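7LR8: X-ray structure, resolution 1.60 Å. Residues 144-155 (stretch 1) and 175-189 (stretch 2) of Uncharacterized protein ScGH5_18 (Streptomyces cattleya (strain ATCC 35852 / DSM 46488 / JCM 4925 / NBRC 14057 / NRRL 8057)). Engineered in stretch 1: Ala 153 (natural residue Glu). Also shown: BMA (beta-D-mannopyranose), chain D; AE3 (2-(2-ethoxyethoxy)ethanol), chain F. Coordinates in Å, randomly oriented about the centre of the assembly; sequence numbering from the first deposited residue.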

ATOM      1  N   ASN B 144     -12.153  15.326  25.065  1.00 21.32           N
ATOM      2  CA  ASN B 144     -11.320  16.164  24.213  1.00 25.33           C
ATOM      3  C   ASN B 144     -11.368  15.744  22.747  1.00 19.89           C
ATOM      4  O   ASN B 144     -10.669  16.342  21.925  1.00 21.67           O
ATOM      5  CB  ASN B 144      -9.871  16.147  24.701  1.00 24.48           C
ATOM      6  CG  ASN B 144      -9.197  14.822  24.444  1.00 25.03           C
ATOM      7  OD1 ASN B 144      -9.733  13.760  24.775  1.00 24.96           O
ATOM      8  ND2 ASN B 144      -8.033  14.867  23.798  1.00 21.00           N
ATOM      9  N   PHE B 145     -12.164  14.738  22.401  1.00 19.24           N
ATOM     10  CA  PHE B 145     -12.350  14.353  21.004  1.00 20.65           C
ATOM     11  C   PHE B 145     -13.270  15.358  20.320  1.00 21.52           C
ATOM     12  O   PHE B 145     -14.447  15.482  20.677  1.00 23.05           O
ATOM     13  CB  PHE B 145     -12.918  12.933  20.935  1.00 19.90           C
ATOM     14  CG  PHE B 145     -13.281  12.469  19.554  1.00 21.94           C
ATOM     15  CD1 PHE B 145     -12.343  12.463  18.526  1.00 21.03           C
ATOM     16  CD2 PHE B 145     -14.559  11.991  19.292  1.00 20.90           C
ATOM     17  CE1 PHE B 145     -12.685  11.998  17.256  1.00 20.10           C
ATOM     18  CE2 PHE B 145     -14.907  11.533  18.022  1.00 22.04           C
ATOM     19  CZ  PHE B 145     -13.970  11.529  17.006  1.00 19.86           C
ATOM     20  N   LEU B 146     -12.727  16.077  19.342  1.00 21.84           N
ATOM     21  CA  LEU B 146     -13.495  17.085  18.622  1.00 24.13           C
ATOM     22  C   LEU B 146     -14.460  16.440  17.642  1.00 20.79           C
ATOM     23  O   LEU B 146     -15.624  16.840  17.553  1.00 21.69           O
ATOM     24  CB  LEU B 146     -12.557  18.033  17.870  1.00 21.99           C
ATOM     25  CG  LEU B 146     -11.677  18.987  18.665  1.00 21.85           C
ATOM     26  CD1 LEU B 146     -10.636  19.615  17.738  1.00 22.34           C
ATOM     27  CD2 LEU B 146     -12.541  20.046  19.318  1.00 22.50           C
ATOM     28  N   GLY B 147     -13.983  15.462  16.884  1.00 19.18           N
ATOM     29  CA  GLY B 147     -14.777  14.829  15.855  1.00 20.55           C
ATOM     30  C   GLY B 147     -13.854  14.334  14.761  1.00 22.33           C
ATOM     31  O   GLY B 147     -12.637  14.316  14.921  1.00 20.01           O
ATOM     32  N   MET B 148     -14.465  13.949  13.645  1.00 17.67           N
ATOM     33  CA  MET B 148     -13.754  13.375  12.508  1.00 17.91           C
ATOM     34  C   MET B 148     -13.693  14.349  11.342  1.00 20.38           C
ATOM     35  O   MET B 148     -14.654  15.077  11.079  1.00 19.71           O
ATOM     36  CB  MET B 148     -14.442  12.096  12.006  1.00 18.14           C
ATOM     37  CG  MET B 148     -14.687  11.023  13.030  1.00 17.73           C
ATOM     38  SD  MET B 148     -13.170  10.296  13.636  1.00 19.55           S
ATOM     39  CE  MET B 148     -12.436   9.636  12.153  1.00 17.62           C
ATOM     40  N   THR B 149     -12.572  14.323  10.620  1.00 18.37           N
ATOM     41  CA  THR B 149     -12.500  14.811   9.250  1.00 16.57           C
ATOM     42  C   THR B 149     -12.447  13.584   8.350  1.00 21.53           C
ATOM     43  O   THR B 149     -11.713  12.640   8.647  1.00 21.04           O
ATOM     44  CB  THR B 149     -11.264  15.698   9.052  1.00 18.89           C
ATOM     45  OG1 THR B 149     -11.372  16.859   9.890  1.00 17.82           O
ATOM     46  CG2 THR B 149     -11.138  16.153   7.601  1.00 21.44           C
ATOM     47  N   VAL B 150     -13.252  13.573   7.281  1.00 17.41           N
ATOM     48  CA  VAL B 150     -13.407  12.345   6.494  1.00 17.26           C
ATOM     49  C   VAL B 150     -12.048  11.804   6.052  1.00 18.33           C
ATOM     50  O   VAL B 150     -11.748  10.616   6.237  1.00 17.94           O
ATOM     51  CB  VAL B 150     -14.347  12.580   5.298  1.00 18.52           C
ATOM     52  CG1 VAL B 150     -14.259  11.403   4.314  1.00 18.86           C
ATOM     53  CG2 VAL B 150     -15.777  12.770   5.794  1.00 17.59           C
ATOM     54  N   GLY B 151     -11.197  12.670   5.500  1.00 16.34           N
ATOM     55  CA  GLY B 151      -9.840  12.264   5.136  1.00 17.25           C
ATOM     56  C   GLY B 151      -9.081  13.450   4.571  1.00 19.03           C
ATOM     57  O   GLY B 151      -9.665  14.402   4.048  1.00 23.87           O
ATOM     58  N   ASN B 152      -7.759  13.367   4.680  1.00 16.66           N
ATOM     59  CA  ASN B 152      -6.909  14.511   4.335  1.00 14.67           C
ATOM     60  C   ASN B 152      -6.883  14.701   2.821  1.00 16.73           C
ATOM     61  O   ASN B 152      -6.189  13.975   2.102  1.00 18.89           O
ATOM     62  CB  ASN B 152      -5.491  14.310   4.858  1.00 15.90           C
ATOM     63  CG  ASN B 152      -4.553  15.388   4.364  1.00 23.12           C
ATOM     64  OD1 ASN B 152      -4.883  16.559   4.468  1.00 21.54           O
ATOM     65  ND2 ASN B 152      -3.414  15.000   3.781  1.00 28.15           N
ATOM     66  N   ALA B 153      -7.636  15.687   2.328  1.00 17.16           N
ATOM     67  CA  ALA B 153      -7.641  16.030   0.909  1.00 19.18           C
ATOM     68  C   ALA B 153      -7.895  14.794   0.051  1.00 18.09           C
ATOM     69  O   ALA B 153      -7.188  14.532  -0.929  1.00 18.99           O
ATOM     70  CB  ALA B 153      -6.325  16.713   0.502  1.00 18.39           C
ATOM     71  N   ILE B 154      -8.926  14.027   0.426  1.00 18.31           N
ATOM     72  CA  ILE B 154      -9.276  12.828  -0.328  1.00 18.66           C
ATOM     73  C   ILE B 154      -9.641  13.180  -1.762  1.00 18.64           C
ATOM     74  O   ILE B 154      -9.482  12.347  -2.660  1.00 17.29           O
ATOM     75  CB  ILE B 154     -10.422  12.055   0.373  1.00 16.57           C
ATOM     76  CG1 ILE B 154     -10.514  10.621  -0.167  1.00 20.11           C
ATOM     77  CG2 ILE B 154     -11.758  12.764   0.202  1.00 17.96           C
ATOM     78  CD1 ILE B 154      -9.476   9.698   0.425  1.00 21.40           C
ATOM     79  N   ASN B 155     -10.090  14.418  -2.006  1.00 16.94           N
ATOM     80  CA  ASN B 155     -10.398  14.853  -3.366  1.00 17.86           C
ATOM     81  C   ASN B 155      -9.214  14.729  -4.314  1.00 19.75           C
ATOM     82  O   ASN B 155      -9.421  14.739  -5.532  1.00 17.04           O
ATOM     83  CB  ASN B 155     -10.919  16.303  -3.384  1.00 16.38           C
ATOM     84  CG  ASN B 155      -9.880  17.350  -2.931  1.00 16.01           C
ATOM     85  OD1 ASN B 155      -9.159  17.168  -1.946  1.00 17.79           O
ATOM     86  ND2 ASN B 155      -9.833  18.459  -3.648  1.00 17.61           N
TER
HETATM   87  C1  BMA D   2      -1.000  19.102   2.120  1.00 29.52           C
HETATM   88  C2  BMA D   2      -0.998  18.159   3.366  1.00 34.24           C
HETATM   89  C3  BMA D   2       0.153  17.182   3.236  1.00 23.19           C
HETATM   90  C4  BMA D   2       1.485  17.947   2.824  1.00 19.39           C
HETATM   91  C5  BMA D   2       1.296  19.489   2.890  1.00 24.61           C
HETATM   92  C6  BMA D   2       2.502  20.265   2.410  1.00 17.73           C
HETATM   93  O2  BMA D   2      -2.213  17.435   3.482  1.00 26.54           O
HETATM   94  O3  BMA D   2      -0.190  16.102   2.331  1.00 29.37           O
HETATM   95  O4  BMA D   2       2.500  17.560   3.709  1.00 21.43           O
HETATM   96  O5  BMA D   2       0.215  19.881   2.025  1.00 27.47           O
HETATM   97  O6  BMA D   2       2.721  19.906   1.024  1.00 27.13           O
HETATM   98  C1  AE3 F 601     -26.968   2.380  -1.565  1.00 67.96           C
HETATM   99  C2  AE3 F 601     -26.358   1.866  -2.866  1.00 68.30           C
HETATM  100  O2  AE3 F 601     -25.159   1.199  -2.597  1.00 64.60           O
HETATM  101  C3  AE3 F 601     -24.144   1.499  -3.509  1.00 62.63           C
HETATM  102  C4  AE3 F 601     -23.063   2.311  -2.801  1.00 59.42           C
HETATM  103  O3  AE3 F 601     -22.410   3.140  -3.721  1.00 58.52           O
HETATM  104  C5  AE3 F 601     -21.342   3.866  -3.181  1.00 55.30           C
HETATM  105  C6  AE3 F 601     -21.780   5.301  -2.889  1.00 52.83           C
HETATM  106  O4  AE3 F 601     -22.312   5.380  -1.595  1.00 50.62           O
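Stretch 2, residues 175-189: DWLRRMLDACERGAP

Stretch 2 lies on stretch 1 as a helix packed against a strand and the corner that follows it. Residues 175-187 are helical, continuing a helix that begins earlier in the chain, and the backbone ladder runs unbroken from Arg 179 N to Asp 175 O (3.0 Å) through to Ala 188 N to Cys 184 O (2.9 Å). Ala 188 is the first residue to leave helical angles, at phi/psi -137/82. The two chains run in opposite senses: the start of stretch 1 meets the end of stretch 2, and the contacts step back along the helix as stretch 1 advances. No hydrogen bond joins the two stretches; the contact is made by apolar side chains and buries 393 Å², both sides summed.

Asn 144 is out of reach of the helix. Phe 145 opens the strand with its CA-to-CB bond toward stretch 2 and chi1 in t, which carries the ring to the residue just past the helix: Phe 145 CE2 lies 3.8 Å from Ala 188 CB, and the methyl sits at the ring edge, near its plane. Leu 146 makes no contact. Gly 147 adopts phi/psi 151/-168, where a CB would be jammed against the carbonyl O of Leu 146, so the backbone itself calls for glycine here.

Met 148 points toward the helix again, and its CA is 6.6 Å from the CA of Cys 184. Met 148 CB rests 3.6 Å from Cys 184 SG; beyond it the methionine, m at all three chi angles, leads its end away from stretch 2. Thr 149 points away.

At Val 150 the chain turns a corner, and this residue, more covered by the other stretch than any other here, fits among three helix side chains. Its CA lies 6.6 Å from the CA of Met 180. Val 150 CG2 is 3.9 Å from Met 180 CB and 3.9 Å from Leu 181 CG, while Val 150 CG1 is 3.6 Å from Trp 176 CH2. These partners suit the helical repeat: Met 180 is one turn after Trp 176, and Cys 184 one turn further on. Met 180 starts toward stretch 1 but its end leads away, whereas Trp 176 and Leu 181 start sideways and bring their ends nearer.

Past the corner, Gly 151 and Asn 152 leave the helix untouched. Asn 152 instead serves the sugar, its ND2 donating a hydrogen bond of 2.7 Å to BMA O2. Ala 153, an engineered replacement for Glu, is also out of reach. Ile 154, in a 3-10 segment, returns to the helix: Ile 154 CG2 is 3.7 Å from Trp 176 CZ3, so the indole, approached obliquely, touches both Val 150 and Ile 154. Asn 155 points sideways and makes no contact. On the helix, Arg 178 and Asp 182 remain exposed, clear of stretch 1.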

ATOM      1  N   ASP B 175     -22.715  12.701  -2.692  1.00 22.23           N
ATOM      2  CA  ASP B 175     -23.368  11.547  -2.081  1.00 25.52           C
ATOM      3  C   ASP B 175     -22.398  10.765  -1.202  1.00 21.63           C
ATOM      4  O   ASP B 175     -22.761  10.330  -0.101  1.00 21.23           O
ATOM      5  CB  ASP B 175     -23.963  10.641  -3.162  1.00 25.70           C
ATOM      6  CG  ASP B 175     -25.235  11.210  -3.781  1.00 29.74           C
ATOM      7  OD1 ASP B 175     -25.884  12.066  -3.156  1.00 35.36           O
ATOM      8  OD2 ASP B 175     -25.598  10.779  -4.897  1.00 34.07           O
ATOM      9  N   TRP B 176     -21.160  10.575  -1.672  1.00 19.22           N
ATOM     10  CA  TRP B 176     -20.149   9.871  -0.889  1.00 16.95           C
ATOM     11  C   TRP B 176     -19.841  10.615   0.403  1.00 17.56           C
ATOM     12  O   TRP B 176     -19.788  10.015   1.484  1.00 17.79           O
ATOM     13  CB  TRP B 176     -18.875   9.700  -1.722  1.00 17.91           C
ATOM     14  CG  TRP B 176     -17.787   8.961  -1.026  1.00 17.86           C
ATOM     15  CD1 TRP B 176     -17.673   7.598  -0.886  1.00 17.33           C
ATOM     16  CD2 TRP B 176     -16.655   9.529  -0.371  1.00 18.81           C
ATOM     17  NE1 TRP B 176     -16.526   7.294  -0.187  1.00 16.06           N
ATOM     18  CE2 TRP B 176     -15.880   8.461   0.135  1.00 14.70           C
ATOM     19  CE3 TRP B 176     -16.209  10.844  -0.172  1.00 17.99           C
ATOM     20  CZ2 TRP B 176     -14.698   8.665   0.849  1.00 14.61           C
ATOM     21  CZ3 TRP B 176     -15.015  11.050   0.527  1.00 19.32           C
ATOM     22  CH2 TRP B 176     -14.274   9.969   1.024  1.00 18.44           C
ATOM     23  N   LEU B 177     -19.622  11.931   0.302  1.00 17.37           N
ATOM     24  CA  LEU B 177     -19.344  12.731   1.488  1.00 18.27           C
ATOM     25  C   LEU B 177     -20.456  12.586   2.519  1.00 19.07           C
ATOM     26  O   LEU B 177     -20.190  12.405   3.714  1.00 19.05           O
ATOM     27  CB  LEU B 177     -19.180  14.196   1.095  1.00 17.18           C
ATOM     28  CG  LEU B 177     -17.889  14.617   0.394  1.00 17.04           C
ATOM     29  CD1 LEU B 177     -18.016  16.094   0.003  1.00 17.09           C
ATOM     30  CD2 LEU B 177     -16.707  14.395   1.308  1.00 20.13           C
ATOM     31  N   ARG B 178     -21.716  12.681   2.081  1.00 19.71           N
ATOM     32  CA  ARG B 178     -22.827  12.579   3.026  1.00 24.41           C
ATOM     33  C   ARG B 178     -22.855  11.213   3.694  1.00 22.41           C
ATOM     34  O   ARG B 178     -23.149  11.102   4.893  1.00 22.80           O
ATOM     35  CB  ARG B 178     -24.153  12.858   2.320  1.00 27.83           C
ATOM     36  CG  ARG B 178     -24.485  14.341   2.278  1.00 39.56           C
ATOM     37  CD  ARG B 178     -25.784  14.613   1.546  1.00 49.89           C
ATOM     38  NE  ARG B 178     -25.604  14.516   0.102  1.00 58.43           N
ATOM     39  CZ  ARG B 178     -25.368  15.555  -0.692  1.00 56.05           C
ATOM     40  NH1 ARG B 178     -25.213  15.370  -1.995  1.00 60.55           N
ATOM     41  NH2 ARG B 178     -25.296  16.776  -0.183  1.00 51.18           N
ATOM     42  N   ARG B 179     -22.549  10.159   2.936  1.00 20.94           N
ATOM     43  CA  ARG B 179     -22.511   8.822   3.517  1.00 20.29           C
ATOM     44  C   ARG B 179     -21.380   8.696   4.531  1.00 19.90           C
ATOM     45  O   ARG B 179     -21.569   8.117   5.607  1.00 20.31           O
ATOM     46  CB  ARG B 179     -22.363   7.781   2.416  1.00 26.82           C
ATOM     47  CG  ARG B 179     -22.335   6.367   2.928  1.00 24.63           C
ATOM     48  CD  ARG B 179     -22.815   5.415   1.870  1.00 34.48           C
ATOM     49  NE  ARG B 179     -22.815   4.056   2.384  1.00 29.71           N
ATOM     50  CZ  ARG B 179     -22.786   2.973   1.619  1.00 29.55           C
ATOM     51  NH1 ARG B 179     -22.763   3.099   0.296  1.00 27.96           N
ATOM     52  NH2 ARG B 179     -22.781   1.772   2.180  1.00 33.99           N
ATOM     53  N   MET B 180     -20.198   9.225   4.202  1.00 19.33           N
ATOM     54  CA  MET B 180     -19.084   9.198   5.147  1.00 17.18           C
ATOM     55  C   MET B 180     -19.425   9.963   6.417  1.00 19.32           C
ATOM     56  O   MET B 180     -19.182   9.480   7.530  1.00 18.41           O
ATOM     57  CB  MET B 180     -17.820   9.767   4.503  1.00 18.37           C
ATOM     58  CG  MET B 180     -17.282   8.937   3.325  1.00 17.93           C
ATOM     59  SD  MET B 180     -16.872   7.226   3.789  1.00 19.32           S
ATOM     60  CE  MET B 180     -18.275   6.363   3.106  1.00 18.92           C
ATOM     61  N   LEU B 181     -19.998  11.162   6.271  1.00 18.85           N
ATOM     62  CA  LEU B 181     -20.281  11.982   7.446  1.00 20.65           C
ATOM     63  C   LEU B 181     -21.422  11.417   8.289  1.00 23.15           C
ATOM     64  O   LEU B 181     -21.395  11.541   9.521  1.00 23.96           O
ATOM     65  CB  LEU B 181     -20.588  13.412   7.018  1.00 23.25           C
ATOM     66  CG  LEU B 181     -19.311  14.135   6.581  1.00 22.46           C
ATOM     67  CD1 LEU B 181     -19.656  15.273   5.660  1.00 26.87           C
ATOM     68  CD2 LEU B 181     -18.515  14.637   7.807  1.00 22.20           C
ATOM     69  N   ASP B 182     -22.429  10.799   7.660  1.00 20.95           N
ATOM     70  CA  ASP B 182     -23.459  10.118   8.437  1.00 24.80           C
ATOM     71  C   ASP B 182     -22.847   9.009   9.286  1.00 18.76           C
ATOM     72  O   ASP B 182     -23.260   8.796  10.430  1.00 22.78           O
ATOM     73  CB  ASP B 182     -24.543   9.542   7.520  1.00 22.85           C
ATOM     74  CG  ASP B 182     -25.449  10.608   6.915  1.00 32.23           C
ATOM     75  OD1 ASP B 182     -25.426  11.770   7.371  1.00 32.82           O
ATOM     76  OD2 ASP B 182     -26.194  10.272   5.965  1.00 36.89           O
ATOM     77  N   ALA B 183     -21.853   8.298   8.745  1.00 18.61           N
ATOM     78  CA  ALA B 183     -21.185   7.257   9.519  1.00 20.84           C
ATOM     79  C   ALA B 183     -20.432   7.847  10.704  1.00 17.64           C
ATOM     80  O   ALA B 183     -20.492   7.304  11.815  1.00 19.25           O
ATOM     81  CB  ALA B 183     -20.236   6.461   8.628  1.00 20.63           C
ATOM     82  N   CYS B 184     -19.747   8.972  10.494  1.00 19.05           N
ATOM     83  CA  CYS B 184     -19.089   9.649  11.606  1.00 17.31           C
ATOM     84  C   CYS B 184     -20.098  10.038  12.672  1.00 19.05           C
ATOM     85  O   CYS B 184     -19.841   9.880  13.870  1.00 21.53           O
ATOM     86  CB  CYS B 184     -18.354  10.896  11.115  1.00 18.67           C
ATOM     87  SG  CYS B 184     -16.989  10.605   9.963  1.00 19.30           S
ATOM     88  N   GLU B 185     -21.254  10.555  12.246  1.00 17.40           N
ATOM     89  CA  GLU B 185     -22.273  10.999  13.189  1.00 24.88           C
ATOM     90  C   GLU B 185     -22.877   9.822  13.957  1.00 24.00           C
ATOM     91  O   GLU B 185     -23.132   9.936  15.161  1.00 24.25           O
ATOM     92  CB  GLU B 185     -23.350  11.779  12.434  1.00 23.64           C
ATOM     93  CG  GLU B 185     -24.485  12.271  13.302  1.00 26.84           C
ATOM     94  CD  GLU B 185     -24.089  13.433  14.185  1.00 28.82           C
ATOM     95  OE1 GLU B 185     -23.123  14.160  13.852  1.00 28.35           O
ATOM     96  OE2 GLU B 185     -24.771  13.627  15.215  1.00 31.63           O
ATOM     97  N   ARG B 186     -23.107   8.680  13.290  1.00 21.86           N
ATOM     98  CA  ARG B 186     -23.573   7.500  14.015  1.00 25.70           C
ATOM     99  C   ARG B 186     -22.557   7.068  15.068  1.00 23.01           C
ATOM    100  O   ARG B 186     -22.935   6.651  16.171  1.00 24.97           O
ATOM    101  CB  ARG B 186     -23.861   6.356  13.040  1.00 26.76           C
ATOM    102  CG  ARG B 186     -25.039   6.631  12.129  1.00 27.16           C
ATOM    103  CD  ARG B 186     -25.600   5.351  11.516  1.00 21.33           C
ATOM    104  NE  ARG B 186     -24.617   4.593  10.746  1.00 21.05           N
ATOM    105  CZ  ARG B 186     -24.211   4.910   9.525  1.00 21.84           C
ATOM    106  NH1 ARG B 186     -24.683   5.996   8.930  1.00 26.18           N
ATOM    107  NH2 ARG B 186     -23.320   4.149   8.907  1.00 19.94           N
ATOM    108  N   GLY B 187     -21.263   7.181  14.756  1.00 21.70           N
ATOM    109  CA  GLY B 187     -20.249   6.761  15.711  1.00 24.72           C
ATOM    110  C   GLY B 187     -20.117   7.712  16.887  1.00 23.53           C
ATOM    111  O   GLY B 187     -19.920   7.283  18.027  1.00 23.08           O
ATOM    112  N   ALA B 188     -20.185   9.013  16.628  1.00 21.22           N
ATOM    113  CA  ALA B 188     -20.021  10.024  17.673  1.00 22.14           C
ATOM    114  C   ALA B 188     -21.065  11.111  17.480  1.00 22.15           C
ATOM    115  O   ALA B 188     -20.780  12.187  16.934  1.00 23.24           O
ATOM    116  CB  ALA B 188     -18.602  10.605  17.656  1.00 21.92           C
ATOM    117  N   PRO B 189     -22.290  10.879  17.950  1.00 22.05           N
ATOM    118  CA  PRO B 189     -23.353  11.863  17.740  1.00 24.92           C
ATOM    119  C   PRO B 189     -23.006  13.189  18.396  1.00 25.12           C
ATOM    120  O   PRO B 189     -22.465  13.235  19.502  1.00 27.40           O
ATOM    121  CB  PRO B 189     -24.577  11.210  18.398  1.00 29.04           C
ATOM    122  CG  PRO B 189     -24.280   9.736  18.373  1.00 31.01           C
ATOM    123  CD  PRO B 189     -22.793   9.645  18.585  1.00 23.10           C
TER